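Local coordinates for protease Do-like 8, chloroplastic (Arabidopsis thaliana, PDB 4IC6), which probably acts as a serine protease of the HtrA (Deg) family in the chloroplast thylakoid, cutting peptide bonds within proteins by a charge-relay mechanism, at the interface of chains A and B. Coordinates in Å, arbitrary orientation; residue numbers count along the deposited sequence, not the author numbering. Chains: chain A/B, Protease Do-like 8, chloroplastic.

Contact 1: the interface of chains A and B. Residues chain A 163-165; chain B 179, 266-267, 270, 275.
Beside the ring of A:Phe165, the amide nitrogen B:Asn270 ND2 donates a hydrogen bond to the backbone carbonyl oxygen B:Asp266 O at 3.1 Å. This bond lies in the amide plane but comes from above the carbonyl plane, and it fixes the amide's rotation next to A:Phe165 CD2. Most of the buried surface comes from two aromatic rings and the start of helix 266-271, against which they are set. B:Pro267 suits the first turn of a helix, where N-H groups have no carbonyl partner within the helix; it lays B:Pro267 CB over the centre of the A:Phe163 ring, 3.8 Å from A:Phe163 CD1. The A:Phe165 ring receives B:Asp266 CB over one face, nearer the rim, with B:Asp266 CB 3.6 Å from A:Phe165 CZ. There the carboxylate plane stands almost upright on the ring, at 89°. A:Phe165 holds its CG between the backbone N and the carbonyl carbon (chi1 68°), which turns the ring towards the helix. B:Arg179 approaches the two rings from another direction, its guanidinium steeply tilted against both, and B:Arg179 NE is 4.0 Å from A:Phe165 CZ. At the other end, B:Arg275 NH1 makes a weak hydrogen bond to the backbone oxygen A:Phe163 O at 3.4 Å. Its chain is bent at chi2 and chi3 and its guanidinium lies flat over B:Asn270 CA, which probably helps to place the guanidinium. The patch joins a loop of one protease domain to the PDZ region of the neighbour, with B:Arg179 of that neighbour's own protease domain alongside, and may help to hold the PDZ region in place.

Contact 2: the interface of chains A and B. Residues chain A 32, 35, 167-169; chain B 152-153, 175-176.
A:Leu169 lies in extended backbone at the start of strand 168-176, and A:Leu169 N donates to B:Ser175 O at 2.8 Å, where the other copy's strand leaves the extended form. This bond lies in the carbonyl plane and uses a lone pair of B:Ser175 O. The same two residues are joined a second time: the hydroxyl B:Ser175 OG, anti to its own backbone nitrogen (chi1 167°), donates a hydrogen bond to A:Leu169 O at 2.7 Å, tilted 33° from that carbonyl's plane. Both backbone polar groups of A:Leu169 are therefore satisfied by one serine, a residue small enough to come close to a strand and still able to donate.

Alongside, B:Val152 packs its branched side chain between the A:Phe35 ring and A:Leu169. Its methyl B:Val152 CG1 sits over the centre of the ring, 3.7 Å from A:Phe35 CZ, and also presses on A:Leu169 CB at 3.4 Å, a tight contact. The ring is offered face-on because A:Phe35 swings away from its backbone nitrogen (chi1 171°), while its edge meets the backbone carbonyl carbon of A:His167. B:Gly153, with positive phi and no side chain, leaves B:Gly153 CA near the methyl A:Leu169 CD2, at 3.6 Å. The methyl A:Val32 CG2 covers this turn from the helix side, and water 1 bridges the two backbone carbonyls, 2.8 Å from A:Val32 O and 2.7 Å from B:Val152 O.

The site is a contact between neighbouring trypsin-like protease domains, in which the two copies meet through opposite ends of strand 168-176, with chain A's helix 26-39 packed beside it against the chain B loop ahead of strand 155-160.

Contact 1: the interface of chains A and B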
ATOM      1  N   PHE A 163      -9.770  10.099  25.583  1.00 40.62           N
ATOM      2  CA  PHE A 163     -11.219   9.854  25.483  1.00 44.62           C
ATOM      3  C   PHE A 163     -12.044  10.337  26.672  1.00 43.92           C
ATOM      4  O   PHE A 163     -13.276  10.222  26.674  1.00 41.98           O
ATOM      5  CB  PHE A 163     -11.491   8.377  25.197  1.00 45.10           C
ATOM      6  CG  PHE A 163     -10.728   7.851  24.013  1.00 48.68           C
ATOM      7  CD1 PHE A 163     -10.942   8.379  22.748  1.00 49.65           C
ATOM      8  CD2 PHE A 163      -9.789   6.838  24.164  1.00 48.11           C
ATOM      9  CE1 PHE A 163     -10.238   7.902  21.649  1.00 51.03           C
ATOM     10  CE2 PHE A 163      -9.090   6.354  23.070  1.00 49.29           C
ATOM     11  CZ  PHE A 163      -9.318   6.889  21.809  1.00 48.80           C
ATOM     12  N   GLY A 164     -11.384  10.897  27.675  1.00 42.94           N
ATOM     13  CA  GLY A 164     -12.109  11.483  28.783  1.00 44.75           C
ATOM     14  C   GLY A 164     -12.543  10.477  29.826  1.00 46.39           C
ATOM     15  O   GLY A 164     -13.365  10.799  30.683  1.00 45.74           O
ATOM     16  N   PHE A 165     -12.003   9.261  29.776  1.00 42.83           N
ATOM     17  CA  PHE A 165     -12.340   8.291  30.814  1.00 44.91           C
ATOM     18  C   PHE A 165     -11.114   7.714  31.533  1.00 42.01           C
ATOM     19  O   PHE A 165     -11.245   7.023  32.534  1.00 41.49           O
ATOM     20  CB  PHE A 165     -13.253   7.187  30.270  1.00 50.19           C
ATOM     21  CG  PHE A 165     -12.591   6.289  29.272  1.00 50.75           C
ATOM     22  CD1 PHE A 165     -11.832   5.206  29.686  1.00 53.40           C
ATOM     23  CD2 PHE A 165     -12.728   6.523  27.914  1.00 52.34           C
ATOM     24  CE1 PHE A 165     -11.215   4.373  28.764  1.00 52.57           C
ATOM     25  CE2 PHE A 165     -12.118   5.691  26.985  1.00 48.62           C
ATOM     26  CZ  PHE A 165     -11.364   4.615  27.414  1.00 51.26           C
TER
ATOM     27  N   ARG B 179      -7.926  -1.289  28.360  1.00 36.70           N
ATOM     28  CA  ARG B 179      -8.048  -0.878  26.966  1.00 39.13           C
ATOM     29  C   ARG B 179      -8.383  -2.084  26.096  1.00 42.13           C
ATOM     30  O   ARG B 179      -8.053  -3.213  26.440  1.00 42.13           O
ATOM     31  CB  ARG B 179      -6.755  -0.202  26.485  1.00 39.76           C
ATOM     32  CG  ARG B 179      -6.547   1.204  27.065  1.00 43.76           C
ATOM     33  CD  ARG B 179      -7.770   2.082  26.762  1.00 45.30           C
ATOM     34  NE  ARG B 179      -7.573   3.496  27.092  1.00 45.83           N
ATOM     35  CZ  ARG B 179      -6.938   4.366  26.313  1.00 45.88           C
ATOM     36  NH1 ARG B 179      -6.411   3.965  25.158  1.00 45.78           N
ATOM     37  NH2 ARG B 179      -6.818   5.633  26.695  1.00 44.67           N
ATOM     38  N   ASP B 266     -15.722   2.078  24.903  1.00 45.97           N
ATOM     39  CA  ASP B 266     -15.600   3.258  25.753  1.00 52.18           C
ATOM     40  C   ASP B 266     -15.322   4.544  24.965  1.00 51.61           C
ATOM     41  O   ASP B 266     -15.918   5.582  25.258  1.00 54.02           O
ATOM     42  CB  ASP B 266     -14.529   3.048  26.828  1.00 58.70           C
ATOM     43  CG  ASP B 266     -14.967   2.062  27.895  1.00 65.63           C
ATOM     44  OD1 ASP B 266     -16.005   1.395  27.690  1.00 67.70           O
ATOM     45  OD2 ASP B 266     -14.274   1.949  28.933  1.00 66.65           O
ATOM     46  N   PRO B 267     -14.426   4.483  23.960  1.00 47.92           N
ATOM     47  CA  PRO B 267     -14.078   5.703  23.215  1.00 49.97           C
ATOM     48  C   PRO B 267     -15.277   6.308  22.480  1.00 51.28           C
ATOM     49  O   PRO B 267     -15.470   7.527  22.503  1.00 49.79           O
ATOM     50  CB  PRO B 267     -13.025   5.220  22.211  1.00 51.76           C
ATOM     51  CG  PRO B 267     -12.471   3.955  22.806  1.00 49.84           C
ATOM     52  CD  PRO B 267     -13.663   3.318  23.482  1.00 48.75           C
ATOM     53  N   ASN B 270     -17.945   7.543  25.238  1.00 52.04           N
ATOM     54  CA  ASN B 270     -17.552   8.810  25.841  1.00 52.13           C
ATOM     55  C   ASN B 270     -17.655   9.995  24.882  1.00 51.97           C
ATOM     56  O   ASN B 270     -18.032  11.099  25.284  1.00 55.00           O
ATOM     57  CB  ASN B 270     -16.162   8.708  26.473  1.00 53.67           C
ATOM     58  CG  ASN B 270     -16.217   8.169  27.892  1.00 57.84           C
ATOM     59  OD1 ASN B 270     -16.279   8.938  28.857  1.00 63.16           O
ATOM     60  ND2 ASN B 270     -16.222   6.840  28.026  1.00 56.06           N
ATOM     61  N   ARG B 275     -20.941   8.821  29.807  1.00 76.32           N
ATOM     62  CA  ARG B 275     -19.816   8.693  30.732  1.00 77.10           C
ATOM     63  C   ARG B 275     -19.981   7.467  31.622  1.00 75.58           C
ATOM     64  O   ARG B 275     -19.006   6.955  32.179  1.00 72.54           O
ATOM     65  CB  ARG B 275     -19.681   9.955  31.596  1.00 80.30           C
ATOM     66  CG  ARG B 275     -19.469  11.248  30.814  1.00 81.33           C
ATOM     67  CD  ARG B 275     -18.085  11.298  30.187  1.00 80.20           C
ATOM     68  NE  ARG B 275     -18.117  11.964  28.888  1.00 80.53           N
ATOM     69  CZ  ARG B 275     -17.094  12.031  28.043  1.00 79.34           C
ATOM     70  NH1 ARG B 275     -15.926  11.472  28.349  1.00 75.16           N
ATOM     71  NH2 ARG B 275     -17.246  12.662  26.886  1.00 81.15           N
TER

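Contact 2: the interface of chains A and B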
ATOM      1  N   VAL A  32       5.507   6.547  38.259  1.00 34.20           N
ATOM      2  CA  VAL A  32       4.139   6.304  38.724  1.00 36.23           C
ATOM      3  C   VAL A  32       3.537   7.491  39.481  1.00 38.19           C
ATOM      4  O   VAL A  32       2.384   7.872  39.238  1.00 39.15           O
ATOM      5  CB  VAL A  32       4.039   5.000  39.545  1.00 37.66           C
ATOM      6  CG1 VAL A  32       2.763   4.978  40.391  1.00 41.80           C
ATOM      7  CG2 VAL A  32       4.091   3.779  38.607  1.00 36.86           C
ATOM      8  N   PHE A  35       3.089  10.643  37.110  1.00 33.11           N
ATOM      9  CA  PHE A  35       1.918  10.422  36.270  1.00 34.62           C
ATOM     10  C   PHE A  35       0.628  10.695  37.034  1.00 36.74           C
ATOM     11  O   PHE A  35      -0.204  11.478  36.592  1.00 35.20           O
ATOM     12  CB  PHE A  35       1.891   8.990  35.732  1.00 36.26           C
ATOM     13  CG  PHE A  35       0.608   8.637  35.028  1.00 37.51           C
ATOM     14  CD1 PHE A  35       0.382   9.037  33.722  1.00 38.04           C
ATOM     15  CD2 PHE A  35      -0.366   7.898  35.671  1.00 38.85           C
ATOM     16  CE1 PHE A  35      -0.816   8.698  33.064  1.00 36.08           C
ATOM     17  CE2 PHE A  35      -1.559   7.562  35.030  1.00 41.57           C
ATOM     18  CZ  PHE A  35      -1.780   7.964  33.726  1.00 40.53           C
ATOM     19  N   HIS A 167      -6.307   7.954  31.551  1.00 37.19           N
ATOM     20  CA  HIS A 167      -5.109   8.614  31.043  1.00 36.15           C
ATOM     21  C   HIS A 167      -4.108   7.605  30.495  1.00 35.90           C
ATOM     22  O   HIS A 167      -4.144   6.421  30.853  1.00 35.55           O
ATOM     23  CB  HIS A 167      -4.457   9.482  32.129  1.00 36.38           C
ATOM     24  CG  HIS A 167      -5.199  10.750  32.412  1.00 41.63           C
ATOM     25  ND1 HIS A 167      -6.398  10.777  33.098  1.00 44.57           N
ATOM     26  CD2 HIS A 167      -4.921  12.034  32.087  1.00 38.20           C
ATOM     27  CE1 HIS A 167      -6.821  12.025  33.189  1.00 43.37           C
ATOM     28  NE2 HIS A 167      -5.945  12.807  32.585  1.00 41.15           N
ATOM     29  N   THR A 168      -3.212   8.086  29.638  1.00 33.00           N
ATOM     30  CA  THR A 168      -2.200   7.243  29.003  1.00 31.46           C
ATOM     31  C   THR A 168      -0.828   7.770  29.321  1.00 29.44           C
ATOM     32  O   THR A 168      -0.672   8.950  29.599  1.00 28.24           O
ATOM     33  CB  THR A 168      -2.331   7.261  27.467  1.00 29.76           C
ATOM     34  OG1 THR A 168      -2.122   8.597  26.990  1.00 31.04           O
ATOM     35  CG2 THR A 168      -3.722   6.821  27.041  1.00 34.52           C
ATOM     36  N   LEU A 169       0.182   6.913  29.234  1.00 27.21           N
ATOM     37  CA  LEU A 169       1.549   7.381  29.446  1.00 29.24           C
ATOM     38  C   LEU A 169       2.468   6.685  28.474  1.00 30.98           C
ATOM     39  O   LEU A 169       2.312   5.491  28.219  1.00 31.11           O
ATOM     40  CB  LEU A 169       2.002   7.018  30.853  1.00 30.23           C
ATOM     41  CG  LEU A 169       3.477   7.261  31.185  1.00 30.58           C
ATOM     42  CD1 LEU A 169       3.748   8.748  31.156  1.00 30.73           C
ATOM     43  CD2 LEU A 169       3.790   6.692  32.554  1.00 26.95           C
TER
ATOM     44  N   VAL B 152      -0.110   2.571  35.936  1.00 32.63           N
ATOM     45  CA  VAL B 152       0.492   3.157  34.756  1.00 33.92           C
ATOM     46  C   VAL B 152       1.829   3.762  35.180  1.00 33.60           C
ATOM     47  O   VAL B 152       1.904   4.449  36.198  1.00 33.36           O
ATOM     48  CB  VAL B 152      -0.419   4.256  34.162  1.00 30.23           C
ATOM     49  CG1 VAL B 152       0.268   4.935  32.985  1.00 27.22           C
ATOM     50  CG2 VAL B 152      -1.762   3.656  33.715  1.00 32.38           C
ATOM     51  N   GLY B 153       2.887   3.505  34.416  1.00 34.85           N
ATOM     52  CA  GLY B 153       4.212   3.970  34.800  1.00 33.16           C
ATOM     53  C   GLY B 153       5.143   2.858  35.252  1.00 33.95           C
ATOM     54  O   GLY B 153       6.367   3.000  35.179  1.00 34.30           O
ATOM     55  N   SER B 175       1.353   1.543  29.915  1.00 31.80           N
ATOM     56  CA  SER B 175       1.013   2.781  29.225  1.00 31.56           C
ATOM     57  C   SER B 175      -0.465   3.134  29.449  1.00 34.57           C
ATOM     58  O   SER B 175      -0.854   4.299  29.427  1.00 31.03           O
ATOM     59  CB  SER B 175       1.302   2.622  27.736  1.00 33.50           C
ATOM     60  OG  SER B 175       0.726   3.678  26.993  1.00 38.49           O
ATOM     61  N   GLY B 176      -1.290   2.115  29.659  1.00 35.12           N
ATOM     62  CA  GLY B 176      -2.705   2.326  29.889  1.00 32.49           C
ATOM     63  C   GLY B 176      -3.294   1.027  30.396  1.00 35.09           C
ATOM     64  O   GLY B 176      -2.689  -0.034  30.221  1.00 34.51           O
TER
HETATM   65  O   HOH W   1       0.708   5.992  38.100  1.00 40.82           O

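The centres of contact 1 and contact 2 lie about 15 Å apart and are joined by short stretches of chain. On chain A, the loop after strand 155-160 serves contact 1 and then runs into strand 168-176, which serves contact 2; on chain B, the end of strand 168-176 and the start of strand 179-182 are divided likewise. Contact 2 joins the protease domains, helped by helix 26-39; contact 1 brings in mainly the neighbour's PDZ region. Because the copies offer different ends of the same strand and otherwise different residues, the pairing could repeat around a ring, consistent with the six-copy deposited assembly and the trimeric building blocks usual in HtrA proteases.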